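Local coordinates for protein arginase (RocF) (Helicobacter pylori, PDB 4G3H) that probably hydrolyses L-arginine to urea and L-ornithine at a site that holds two manganese ions, the urea-cycle step of nitrogen metabolism, at residues K108-I112 / I174-V180; H118-H122 / S190-I195. The contacts are given in a common frame with arbitrary orientation. Numbering follows the deposited sequence.

Interaction 1 of 2, residues K108-I112 / I174-V180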
loop_
_atom_site.group_PDB
_atom_site.type_symbol
_atom_site.label_atom_id
_atom_site.label_comp_id
_atom_site.label_asym_id
_atom_site.label_seq_id
_atom_site.Cartn_x
_atom_site.Cartn_y
_atom_site.Cartn_z
ATOM N N LYS A 108 1.247 19.656 -1.182
ATOM C CA LYS A 108 2.495 18.990 -1.527
ATOM C C LYS A 108 2.342 18.076 -2.733
ATOM O O LYS A 108 1.282 17.490 -2.944
ATOM C CB LYS A 108 2.995 18.167 -0.337
ATOM C CG LYS A 108 3.281 18.978 0.912
ATOM C CD LYS A 108 4.417 19.959 0.678
ATOM C CE LYS A 108 4.689 20.799 1.915
ATOM N NZ LYS A 108 5.800 21.764 1.687
ATOM N N LYS A 109 3.400 17.971 -3.530
ATOM C CA LYS A 109 3.395 17.083 -4.687
ATOM C C LYS A 109 3.817 15.728 -4.115
ATOM O O LYS A 109 4.874 15.609 -3.490
ATOM C CB LYS A 109 4.395 17.558 -5.746
ATOM C CG LYS A 109 4.389 16.706 -7.008
ATOM C CD LYS A 109 5.310 17.274 -8.078
ATOM C CE LYS A 109 5.368 16.373 -9.311
ATOM N NZ LYS A 109 4.054 16.231 -9.997
ATOM N N ILE A 110 2.988 14.712 -4.329
ATOM C CA ILE A 110 3.249 13.389 -3.779
ATOM C C ILE A 110 3.671 12.326 -4.778
ATOM O O ILE A 110 3.075 12.182 -5.845
ATOM C CB ILE A 110 1.998 12.872 -3.028
ATOM C CG1 ILE A 110 1.610 13.867 -1.934
ATOM C CG2 ILE A 110 2.264 11.496 -2.427
ATOM C CD1 ILE A 110 0.241 13.616 -1.334
ATOM N N GLY A 111 4.711 11.581 -4.415
ATOM C CA GLY A 111 5.190 10.506 -5.262
ATOM C C GLY A 111 4.762 9.200 -4.623
ATOM O O GLY A 111 4.622 9.129 -3.399
ATOM N N ILE A 112 4.559 8.166 -5.437
ATOM C CA ILE A 112 4.133 6.865 -4.930
ATOM C C ILE A 112 5.038 5.719 -5.385
ATOM O O ILE A 112 5.276 5.545 -6.571
ATOM C CB ILE A 112 2.695 6.531 -5.395
ATOM C CG1 ILE A 112 1.736 7.649 -4.992
ATOM C CG2 ILE A 112 2.237 5.216 -4.779
ATOM C CD1 ILE A 112 0.346 7.486 -5.570
ATOM N N ILE A 174 -2.840 13.796 -8.438
ATOM C CA ILE A 174 -1.623 13.014 -8.496
ATOM C C ILE A 174 -1.104 12.992 -9.935
ATOM O O ILE A 174 -1.868 12.781 -10.872
ATOM C CB ILE A 174 -1.883 11.567 -7.999
ATOM C CG1 ILE A 174 -2.298 11.589 -6.524
ATOM C CG2 ILE A 174 -0.644 10.712 -8.182
ATOM C CD1 ILE A 174 -1.245 12.154 -5.582
ATOM N N ASP A 175 0.193 13.230 -10.097
ATOM C CA ASP A 175 0.843 13.220 -11.402
ATOM C C ASP A 175 1.124 11.750 -11.716
ATOM O O ASP A 175 1.970 11.123 -11.076
ATOM C CB ASP A 175 2.155 14.006 -11.317
ATOM C CG ASP A 175 2.897 14.064 -12.639
ATOM O OD1 ASP A 175 2.456 13.410 -13.601
ATOM O OD2 ASP A 175 3.931 14.767 -12.710
ATOM N N PRO A 176 0.417 11.182 -12.707
ATOM C CA PRO A 176 0.575 9.776 -13.103
ATOM C C PRO A 176 2.031 9.348 -13.310
ATOM O O PRO A 176 2.374 8.169 -13.156
ATOM C CB PRO A 176 -0.245 9.684 -14.394
ATOM C CG PRO A 176 -1.262 10.760 -14.241
ATOM C CD PRO A 176 -0.462 11.891 -13.652
ATOM N N LYS A 177 2.873 10.315 -13.661
ATOM C CA LYS A 177 4.292 10.075 -13.901
ATOM C C LYS A 177 5.087 9.945 -12.606
ATOM O O LYS A 177 6.259 9.576 -12.628
ATOM C CB LYS A 177 4.870 11.209 -14.743
ATOM C CG LYS A 177 4.367 11.235 -16.176
ATOM C CD LYS A 177 4.577 12.606 -16.793
ATOM C CE LYS A 177 4.927 12.491 -18.261
ATOM N NZ LYS A 177 6.252 11.829 -18.427
ATOM N N CYS A 178 4.448 10.246 -11.479
ATOM C CA CYS A 178 5.103 10.148 -10.181
ATOM C C CYS A 178 4.658 8.905 -9.400
ATOM O O CYS A 178 4.916 8.768 -8.199
ATOM C CB CYS A 178 4.852 11.428 -9.387
ATOM S SG CYS A 178 5.622 12.873 -10.189
ATOM N N LEU A 179 3.973 8.006 -10.101
ATOM C CA LEU A 179 3.528 6.741 -9.539
ATOM C C LEU A 179 4.526 5.781 -10.160
ATOM O O LEU A 179 4.643 5.718 -11.383
ATOM C CB LEU A 179 2.103 6.405 -10.005
ATOM C CG LEU A 179 1.674 4.926 -10.019
ATOM C CD1 LEU A 179 1.753 4.317 -8.624
ATOM C CD2 LEU A 179 0.251 4.821 -10.556
ATOM N N VAL A 180 5.268 5.058 -9.327
ATOM C CA VAL A 180 6.262 4.132 -9.846
ATOM C C VAL A 180 5.947 2.692 -9.461
ATOM O O VAL A 180 5.954 2.327 -8.282
ATOM C CB VAL A 180 7.677 4.501 -9.343
ATOM C CG1 VAL A 180 8.721 3.614 -10.019
ATOM C CG2 VAL A 180 7.964 5.974 -9.622
HETATM O O HOH W 1 1.868 13.770 -8.007
#

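Interaction 2 of 2, residues H118-H122 / S190-I195. With MN (manganese (II) ion), chain F; MN (manganese (II) ion), chain E.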
loop_
_atom_site.group_PDB
_atom_site.type_symbol
_atom_site.label_atom_id
_atom_site.label_comp_id
_atom_site.label_asym_id
_atom_site.label_seq_id
_atom_site.Cartn_x
_atom_site.Cartn_y
_atom_site.Cartn_z
ATOM N N HIS A 118 0.471 -6.577 -9.132
ATOM C CA HIS A 118 -0.641 -5.975 -9.877
ATOM C C HIS A 118 -0.595 -4.449 -9.953
ATOM O O HIS A 118 0.031 -3.792 -9.125
ATOM C CB HIS A 118 -1.980 -6.388 -9.250
ATOM C CG HIS A 118 -2.072 -7.845 -8.919
ATOM N ND1 HIS A 118 -1.718 -8.350 -7.688
ATOM C CD2 HIS A 118 -2.435 -8.909 -9.673
ATOM C CE1 HIS A 118 -1.858 -9.663 -7.696
ATOM N NE2 HIS A 118 -2.290 -10.028 -8.889
ATOM N N ALA A 119 -1.286 -3.893 -10.943
ATOM C CA ALA A 119 -1.351 -2.449 -11.135
ATOM C C ALA A 119 -2.468 -1.841 -10.281
ATOM O O ALA A 119 -2.435 -0.656 -9.949
ATOM C CB ALA A 119 -1.586 -2.130 -12.614
ATOM N N ASP A 120 -3.458 -2.661 -9.935
ATOM C CA ASP A 120 -4.586 -2.215 -9.113
ATOM C C ASP A 120 -5.289 -0.968 -9.648
ATOM O O ASP A 120 -5.728 -0.113 -8.874
ATOM C CB ASP A 120 -4.134 -1.942 -7.670
ATOM C CG ASP A 120 -3.718 -3.208 -6.927
ATOM O OD1 ASP A 120 -4.055 -4.315 -7.386
ATOM O OD2 ASP A 120 -3.066 -3.090 -5.868
ATOM N N ILE A 121 -5.405 -0.864 -10.966
ATOM C CA ILE A 121 -6.062 0.286 -11.566
ATOM C C ILE A 121 -7.536 -0.001 -11.832
ATOM O O ILE A 121 -8.393 0.857 -11.627
ATOM C CB ILE A 121 -5.368 0.687 -12.885
ATOM C CG1 ILE A 121 -3.976 1.252 -12.579
ATOM C CG2 ILE A 121 -6.212 1.707 -13.634
ATOM C CD1 ILE A 121 -3.136 1.560 -13.806
ATOM N N HIS A 122 -7.829 -1.215 -12.280
ATOM C CA HIS A 122 -9.196 -1.606 -12.578
ATOM C C HIS A 122 -9.517 -2.950 -11.946
ATOM O O HIS A 122 -8.721 -3.891 -12.011
ATOM C CB HIS A 122 -9.405 -1.692 -14.094
ATOM C CG HIS A 122 -9.387 -0.364 -14.787
ATOM N ND1 HIS A 122 -8.971 -0.213 -16.093
ATOM C CD2 HIS A 122 -9.743 0.872 -14.360
ATOM C CE1 HIS A 122 -9.067 1.058 -16.439
ATOM N NE2 HIS A 122 -9.532 1.738 -15.406
ATOM N N SER A 190 -7.179 -3.273 -20.072
ATOM C CA SER A 190 -7.708 -1.952 -19.751
ATOM C C SER A 190 -6.731 -1.214 -18.840
ATOM O O SER A 190 -6.584 0.006 -18.940
ATOM C CB SER A 190 -9.076 -2.071 -19.067
ATOM O OG SER A 190 -8.978 -2.749 -17.825
ATOM N N GLU A 191 -6.070 -1.953 -17.950
ATOM C CA GLU A 191 -5.099 -1.353 -17.044
ATOM C C GLU A 191 -3.841 -0.987 -17.828
ATOM O O GLU A 191 -3.238 0.070 -17.608
ATOM C CB GLU A 191 -4.738 -2.320 -15.907
ATOM C CG GLU A 191 -5.884 -2.632 -14.955
ATOM C CD GLU A 191 -5.438 -3.502 -13.787
ATOM O OE1 GLU A 191 -4.973 -4.636 -14.028
ATOM O OE2 GLU A 191 -5.549 -3.047 -12.631
ATOM N N ARG A 192 -3.444 -1.868 -18.742
ATOM C CA ARG A 192 -2.269 -1.610 -19.560
ATOM C C ARG A 192 -2.501 -0.380 -20.430
ATOM O O ARG A 192 -1.561 0.361 -20.719
ATOM C CB ARG A 192 -1.943 -2.819 -20.441
ATOM C CG ARG A 192 -1.406 -4.017 -19.678
ATOM C CD ARG A 192 -0.800 -5.034 -20.623
ATOM N NE ARG A 192 -1.810 -5.780 -21.369
ATOM C CZ ARG A 192 -2.513 -6.797 -20.873
ATOM N NH1 ARG A 192 -2.324 -7.200 -19.618
ATOM N NH2 ARG A 192 -3.402 -7.423 -21.636
ATOM N N ASP A 193 -3.753 -0.164 -20.847
ATOM C CA ASP A 193 -4.080 0.994 -21.678
ATOM C C ASP A 193 -3.912 2.291 -20.897
ATOM O O ASP A 193 -3.486 3.303 -21.451
ATOM C CB ASP A 193 -5.519 0.920 -22.223
ATOM C CG ASP A 193 -5.686 -0.116 -23.333
ATOM O OD1 ASP A 193 -4.698 -0.438 -24.032
ATOM O OD2 ASP A 193 -6.821 -0.601 -23.521
ATOM N N VAL A 194 -4.257 2.269 -19.612
ATOM C CA VAL A 194 -4.123 3.467 -18.782
ATOM C C VAL A 194 -2.646 3.771 -18.538
ATOM O O VAL A 194 -2.220 4.924 -18.593
ATOM C CB VAL A 194 -4.824 3.298 -17.409
ATOM C CG1 VAL A 194 -4.513 4.499 -16.521
ATOM C CG2 VAL A 194 -6.338 3.166 -17.602
ATOM N N ILE A 195 -1.877 2.721 -18.263
ATOM C CA ILE A 195 -0.449 2.839 -18.014
ATOM C C ILE A 195 0.244 3.438 -19.234
ATOM O O ILE A 195 1.035 4.372 -19.110
ATOM C CB ILE A 195 0.159 1.452 -17.683
ATOM C CG1 ILE A 195 -0.310 1.014 -16.288
ATOM C CG2 ILE A 195 1.671 1.503 -17.766
ATOM C CD1 ILE A 195 0.045 -0.412 -15.918
HETATM MN MN MN F . -1.235 -7.419 -5.608
HETATM MN MN MN E . -2.197 -4.822 -4.664
HETATM O O HOH W 2 -3.505 -5.425 -11.998
#

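Interaction 1 of 2, residues K108-I112 / I174-V180
A water molecule fills the gap between strand 110-115 and the loop leading into strand 179-182: it donates to Ile-110 O (2.9 Å) and accepts from Asp-175 N (2.7 Å), joining backbones whose CA atoms are still 6.8 Å apart at Ile-110 and Ile-174. Direct parallel pairing starts further on. Ile-112 N donates to Cys-178 O (2.8 Å, 171°) and Val-180 N to Ile-112 O (2.8 Å, 166°), so Ile-112 bonds to the residues flanking Leu-179, as a parallel bridge requires; the CA–CA distance of Ile-112 and Leu-179 is 4.7 Å. Between water and bridge, Gly-111 CA approaches Cys-178 O to 3.4 Å in a CA-H...O contact.

On the face carrying Ile-112 and Leu-179, Ile-112 CG2 meets Leu-179 CD1 at 4.0 Å and Ile-112 CD1 meets Ile-174 CG2 at 4.3 Å; Phe-98 of helix 94-104 touches both isoleucines. The Lys-109 side chain, turned at chi4 (63°), passes Cys-178 (CE to SG 3.6 Å) to form a salt bridge from NZ to Asp-175 OD2 (3.1 Å). Asp-175 OD1 accepts from Lys-177 N (3.1 Å), an Asx turn. One carboxylate thus shapes the turn entering strand 179-182 and ties it by charge to the residue just before strand 110-115.

Interaction 2 of 2, residues H118-H122 / S190-I195
The metal-binding loop of the arginase fold, which follows strand 110-115 and carries ligands of the dinuclear manganese site, rests here on helix 189-198. His-118 ND1 binds one manganese at 2.3 Å and Asp-120 OD2 binds the other at 2.3 Å; Asp-116 and Asp-234 contribute to both ions and Asp-236 completes the protein ligands of the first. Asp-120 OD2 also has a hydrogen bond with Tyr-114. The CA-to-CB bond of Asp-120 points away from the helix, whereas those of Ala-119, Ile-121 and His-122 point toward it, consistent with Asp-120 serving the metal while its neighbours meet the helix.

Glu-191 reaches from the helix into the backbone of this loop. Its OE2 accepts from Ile-121 N (2.7 Å, 142°) and His-122 N (2.9 Å, 175°), bringing one carboxylate oxygen to two successive amides. Its OE1 accepts from a water (2.6 Å) that in turn accepts from Ala-119 N (2.9 Å), extending the bridge to the residue between the two metal ligands.

An apolar layer lies beside these bonds: Ile-121 CD1 is 3.8 Å from Ile-195 CG1, Ile-121 CG2 is 4.2 Å from Val-194 CG2, and Ala-119 CB is 4.1 Å from Ile-195 CD1. Tyr-181 of strand 179-182 touches both isoleucines. At the far end of the loop segment, the His-122 ring hydrogen-bonds through NE2 to Arg-143 O, while its ND1 lies 3.1 Å from Ser-190 OG in a hydrogen bond made at the ring edge.

Both interactions belong to the same two neighbouring strands of the eight-stranded parallel sheet, at different levels. Along the chain their segments alternate: 108-112, 118-122, 174-180, 190-195. Interaction 1 pairs the beginnings of strands 110-115 and 179-182; interaction 2 joins what follows each of them, the metal-binding loop after the first and helix 189-198 after the second. Their centres are 16 Å apart and their nearest atoms about 6 Å, without touching. The side chain of Leu-179 in interaction 1 is about 11 Å from a manganese ion, whereas interaction 2 contains metal ligands. Together they link strand 110-115 and its loop to strand 179-182 and its helix, first within the sheet and again beside the manganese site.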